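Local coordinates for protein 401aa long hypothetical glucose-1-phosphate thymidylyltransferase (Sulfolobus tokodaii, PDB 2GGO) that probably transfers nucleotidyl groups onto sugar 1-phosphates and, as a bifunctional enzyme, takes part in the synthesis of UDP-N-acetylglucosamine and UDP-N-acetylgalactosamine, at residues 1-13 against 84-98. Sequence-based numbering, arbitrary orientation.
Sequences MKAFILAAGSGER and ILSAKFNDEALIIYG
Phe4 and Leu6 of strand 2-6 pack against Ile95 and Tyr97 of strand 92-97, its parallel neighbour in the mixed sheet of the nucleotidyltransferase domain. Five backbone hydrogen bonds join the pair. Four are nearly straight, such as Leu6 N to Ile96 O at 2.8 Å. The last, from Gly98 N to Leu6 O, is bent to 137°, with the donor above the carbonyl plane.

The tight part is the face with Phe4. Its CG lies anti to the carbonyl carbon (chi1 -67°), which carries the ring toward Ala93, Ile95 and the turn at 87-89. Ala93 CB meets the ring edge at CD2, 3.7 Å away, and the same methyl sits over the centre of the Phe89 ring. The two rings are oblique, with planes at 46°. Ile95 CD1 lies 3.8 Å from Phe4 CD2. Replacing Phe4 by an alanine is likely to leave a gap beside Ala93 CB, Ile95 CD1 and Phe89 CB. Further along, Leu6 CD1 reaches Tyr97 CE1 at 3.7 Å. On the other face, Ile5 CG1 and Ile96 CG1 run side by side, near Gln37 of helix 33-43.

The looser side is the start of the strand. Phe4 and Leu6 are buried, but Met1, Lys2 and Glu92 are partly open to solvent. The Met1 CE methyl lies against Glu92 CB, the chains crossing at about a right angle. Salt bridges take the charged ends to other strands: Lys2 to Asp48 and Glu92 to Lys162.

Just after strand 2-6, residues 8-13 probably line the nucleoside triphosphate site. At the end of strand 92-97, Tyr97 probably helps bind the sugar 1-phosphate. Backbone bonds and apolar packing hold these strand ends together, which probably helps place the two substrates side by side.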
# COMPACT_ATOMS: atom_id res chain seq x y z
N MET A 1 -18.07 9.90 -17.47
CA MET A 1 -16.84 10.44 -16.82
C MET A 1 -15.68 9.52 -17.18
O MET A 1 -15.85 8.32 -17.33
CB MET A 1 -17.03 10.44 -15.30
CG MET A 1 -17.18 11.77 -14.67
SD MET A 1 -15.62 12.67 -14.64
CE MET A 1 -16.27 14.31 -14.42
N LYS A 2 -14.49 10.08 -17.35
CA LYS A 2 -13.28 9.27 -17.49
C LYS A 2 -12.51 9.35 -16.19
O LYS A 2 -12.53 10.38 -15.51
CB LYS A 2 -12.41 9.78 -18.62
CG LYS A 2 -12.52 8.99 -19.88
CD LYS A 2 -11.71 9.69 -20.99
CE LYS A 2 -10.88 8.72 -21.84
NZ LYS A 2 -11.63 8.14 -23.01
N ALA A 3 -11.85 8.24 -15.83
CA ALA A 3 -11.01 8.19 -14.64
C ALA A 3 -9.57 7.90 -15.08
O ALA A 3 -9.35 7.15 -16.02
CB ALA A 3 -11.50 7.14 -13.69
N PHE A 4 -8.61 8.55 -14.43
CA PHE A 4 -7.19 8.27 -14.63
C PHE A 4 -6.61 7.94 -13.29
O PHE A 4 -6.73 8.73 -12.36
CB PHE A 4 -6.44 9.45 -15.25
CG PHE A 4 -6.86 9.74 -16.68
CD1 PHE A 4 -6.10 9.26 -17.76
CD2 PHE A 4 -8.04 10.45 -16.95
CE1 PHE A 4 -6.51 9.51 -19.10
CE2 PHE A 4 -8.47 10.68 -18.28
CZ PHE A 4 -7.70 10.22 -19.35
N ILE A 5 -6.01 6.75 -13.20
CA ILE A 5 -5.25 6.33 -12.00
C ILE A 5 -3.77 6.55 -12.28
O ILE A 5 -3.24 6.01 -13.24
CB ILE A 5 -5.51 4.87 -11.63
CG1 ILE A 5 -7.00 4.68 -11.36
CG2 ILE A 5 -4.69 4.47 -10.35
CD1 ILE A 5 -7.46 3.25 -11.48
N LEU A 6 -3.12 7.39 -11.47
CA LEU A 6 -1.72 7.69 -11.65
C LEU A 6 -0.92 6.68 -10.80
O LEU A 6 -0.89 6.75 -9.55
CB LEU A 6 -1.43 9.14 -11.27
CG LEU A 6 -2.33 10.22 -11.89
CD1 LEU A 6 -1.94 11.64 -11.48
CD2 LEU A 6 -2.34 10.09 -13.34
N ALA A 7 -0.33 5.71 -11.51
CA ALA A 7 0.39 4.57 -10.94
C ALA A 7 1.79 4.46 -11.54
O ALA A 7 2.25 3.36 -11.85
CB ALA A 7 -0.39 3.31 -11.19
N ALA A 8 2.46 5.59 -11.70
CA ALA A 8 3.72 5.63 -12.48
C ALA A 8 5.06 5.76 -11.73
O ALA A 8 6.11 5.53 -12.36
CB ALA A 8 3.65 6.66 -13.57
N GLY A 9 5.07 6.12 -10.44
CA GLY A 9 6.24 5.83 -9.54
C GLY A 9 6.87 4.43 -9.76
O GLY A 9 6.20 3.54 -10.32
N SER A 10 8.09 4.13 -9.26
CA SER A 10 8.64 4.55 -7.95
C SER A 10 7.57 4.62 -6.82
O SER A 10 6.97 5.68 -6.55
CB SER A 10 9.54 5.79 -8.02
OG SER A 10 10.60 5.68 -7.06
N GLY A 11 7.35 3.50 -6.14
CA GLY A 11 8.18 2.33 -6.27
C GLY A 11 9.04 2.36 -5.02
O GLY A 11 8.79 1.62 -4.06
N GLU A 12 10.00 3.28 -5.02
CA GLU A 12 11.14 3.26 -4.12
C GLU A 12 10.83 3.22 -2.63
O GLU A 12 11.45 2.47 -1.89
CB GLU A 12 12.01 4.45 -4.38
CG GLU A 12 13.02 4.19 -5.41
CD GLU A 12 14.08 5.23 -5.36
OE1 GLU A 12 15.01 5.12 -4.51
OE2 GLU A 12 13.96 6.18 -6.16
N ARG A 13 9.92 4.06 -2.20
CA ARG A 13 9.58 4.09 -0.80
C ARG A 13 8.98 2.80 -0.32
O ARG A 13 9.00 2.53 0.87
CB ARG A 13 8.63 5.24 -0.51
CG ARG A 13 9.35 6.59 -0.32
CD ARG A 13 8.32 7.73 -0.35
NE ARG A 13 7.59 7.74 -1.64
CZ ARG A 13 6.28 7.54 -1.80
NH1 ARG A 13 5.48 7.33 -0.75
NH2 ARG A 13 5.75 7.58 -3.02
N ILE A 84 0.01 13.08 -16.43
CA ILE A 84 -1.12 13.58 -17.23
C ILE A 84 -0.69 14.52 -18.38
O ILE A 84 -1.53 15.16 -19.03
CB ILE A 84 -2.25 14.17 -16.33
CG1 ILE A 84 -1.68 14.56 -14.96
CG2 ILE A 84 -3.40 13.17 -16.18
CD1 ILE A 84 -2.56 15.48 -14.15
N LEU A 85 0.62 14.60 -18.62
CA LEU A 85 1.14 14.99 -19.93
C LEU A 85 0.90 13.81 -20.86
O LEU A 85 1.19 13.88 -22.06
CB LEU A 85 2.64 15.35 -19.90
CG LEU A 85 3.14 16.80 -19.70
CD1 LEU A 85 4.35 17.05 -20.61
CD2 LEU A 85 2.06 17.86 -19.95
N SER A 86 0.39 12.72 -20.29
CA SER A 86 -0.10 11.57 -21.04
C SER A 86 -1.63 11.43 -20.92
O SER A 86 -2.19 10.41 -21.33
CB SER A 86 0.61 10.27 -20.60
OG SER A 86 2.01 10.47 -20.42
N ALA A 87 -2.29 12.46 -20.36
CA ALA A 87 -3.76 12.52 -20.30
C ALA A 87 -4.41 12.81 -21.65
O ALA A 87 -4.08 13.79 -22.34
CB ALA A 87 -4.25 13.52 -19.26
N LYS A 88 -5.35 11.92 -21.99
CA LYS A 88 -6.10 11.91 -23.26
C LYS A 88 -7.59 12.26 -23.03
O LYS A 88 -8.51 11.49 -23.39
CB LYS A 88 -5.96 10.52 -23.93
CG LYS A 88 -4.59 10.22 -24.57
CD LYS A 88 -4.55 8.80 -25.17
CE LYS A 88 -3.50 8.67 -26.28
NZ LYS A 88 -3.95 9.23 -27.59
N PHE A 89 -7.84 13.43 -22.43
CA PHE A 89 -9.21 13.87 -22.16
C PHE A 89 -9.55 15.31 -22.56
O PHE A 89 -8.70 16.23 -22.53
CB PHE A 89 -9.65 13.56 -20.70
CG PHE A 89 -9.29 14.65 -19.69
CD1 PHE A 89 -10.21 15.66 -19.38
CD2 PHE A 89 -8.06 14.64 -19.02
CE1 PHE A 89 -9.89 16.67 -18.44
CE2 PHE A 89 -7.74 15.64 -18.07
CZ PHE A 89 -8.66 16.66 -17.78
N ASN A 90 -10.82 15.45 -22.94
CA ASN A 90 -11.52 16.74 -23.04
C ASN A 90 -12.65 16.74 -21.97
O ASN A 90 -12.90 15.71 -21.31
CB ASN A 90 -12.07 16.93 -24.47
CG ASN A 90 -11.20 16.24 -25.53
OD1 ASN A 90 -10.25 16.83 -26.07
ND2 ASN A 90 -11.53 14.98 -25.84
N ASP A 91 -13.33 17.88 -21.81
CA ASP A 91 -14.37 18.07 -20.79
C ASP A 91 -13.80 17.82 -19.40
O ASP A 91 -13.11 18.68 -18.85
CB ASP A 91 -15.62 17.18 -21.03
CG ASP A 91 -15.76 16.73 -22.49
OD1 ASP A 91 -16.07 17.60 -23.36
OD2 ASP A 91 -15.56 15.50 -22.76
N GLU A 92 -14.05 16.62 -18.86
CA GLU A 92 -13.77 16.30 -17.46
C GLU A 92 -13.10 14.94 -17.24
O GLU A 92 -13.35 13.97 -17.97
CB GLU A 92 -15.07 16.30 -16.66
CG GLU A 92 -15.98 17.47 -16.87
CD GLU A 92 -17.33 17.23 -16.26
OE1 GLU A 92 -17.49 17.45 -15.05
OE2 GLU A 92 -18.24 16.82 -17.00
N ALA A 93 -12.27 14.86 -16.21
CA ALA A 93 -11.74 13.57 -15.79
C ALA A 93 -11.64 13.52 -14.29
O ALA A 93 -11.40 14.56 -13.66
CB ALA A 93 -10.40 13.31 -16.42
N LEU A 94 -11.89 12.33 -13.74
CA LEU A 94 -11.54 11.98 -12.37
C LEU A 94 -10.10 11.42 -12.36
O LEU A 94 -9.78 10.50 -13.11
CB LEU A 94 -12.53 10.98 -11.78
CG LEU A 94 -12.40 10.76 -10.27
CD1 LEU A 94 -13.07 11.82 -9.48
CD2 LEU A 94 -12.98 9.45 -9.91
N ILE A 95 -9.25 12.04 -11.54
CA ILE A 95 -7.84 11.69 -11.40
C ILE A 95 -7.67 11.16 -9.99
O ILE A 95 -8.09 11.80 -9.01
CB ILE A 95 -6.93 12.94 -11.66
CG1 ILE A 95 -6.58 13.12 -13.14
CG2 ILE A 95 -5.61 12.83 -10.94
CD1 ILE A 95 -7.69 12.89 -14.12
N ILE A 96 -7.14 9.95 -9.85
CA ILE A 96 -6.72 9.48 -8.52
C ILE A 96 -5.30 8.94 -8.52
O ILE A 96 -4.80 8.47 -9.55
CB ILE A 96 -7.66 8.46 -7.86
CG1 ILE A 96 -7.64 7.14 -8.60
CG2 ILE A 96 -9.10 9.02 -7.69
CD1 ILE A 96 -8.39 6.12 -7.84
N TYR A 97 -4.64 9.06 -7.37
CA TYR A 97 -3.26 8.60 -7.20
C TYR A 97 -3.26 7.13 -6.90
O TYR A 97 -4.12 6.64 -6.16
CB TYR A 97 -2.54 9.39 -6.13
CG TYR A 97 -2.22 10.77 -6.61
CD1 TYR A 97 -1.18 10.99 -7.52
CD2 TYR A 97 -2.96 11.85 -6.18
CE1 TYR A 97 -0.91 12.27 -8.00
CE2 TYR A 97 -2.69 13.15 -6.62
CZ TYR A 97 -1.67 13.35 -7.53
OH TYR A 97 -1.43 14.66 -7.95
N GLY A 98 -2.34 6.43 -7.53
CA GLY A 98 -2.33 4.98 -7.46
C GLY A 98 -1.97 4.33 -6.12
O GLY A 98 -1.99 3.10 -6.02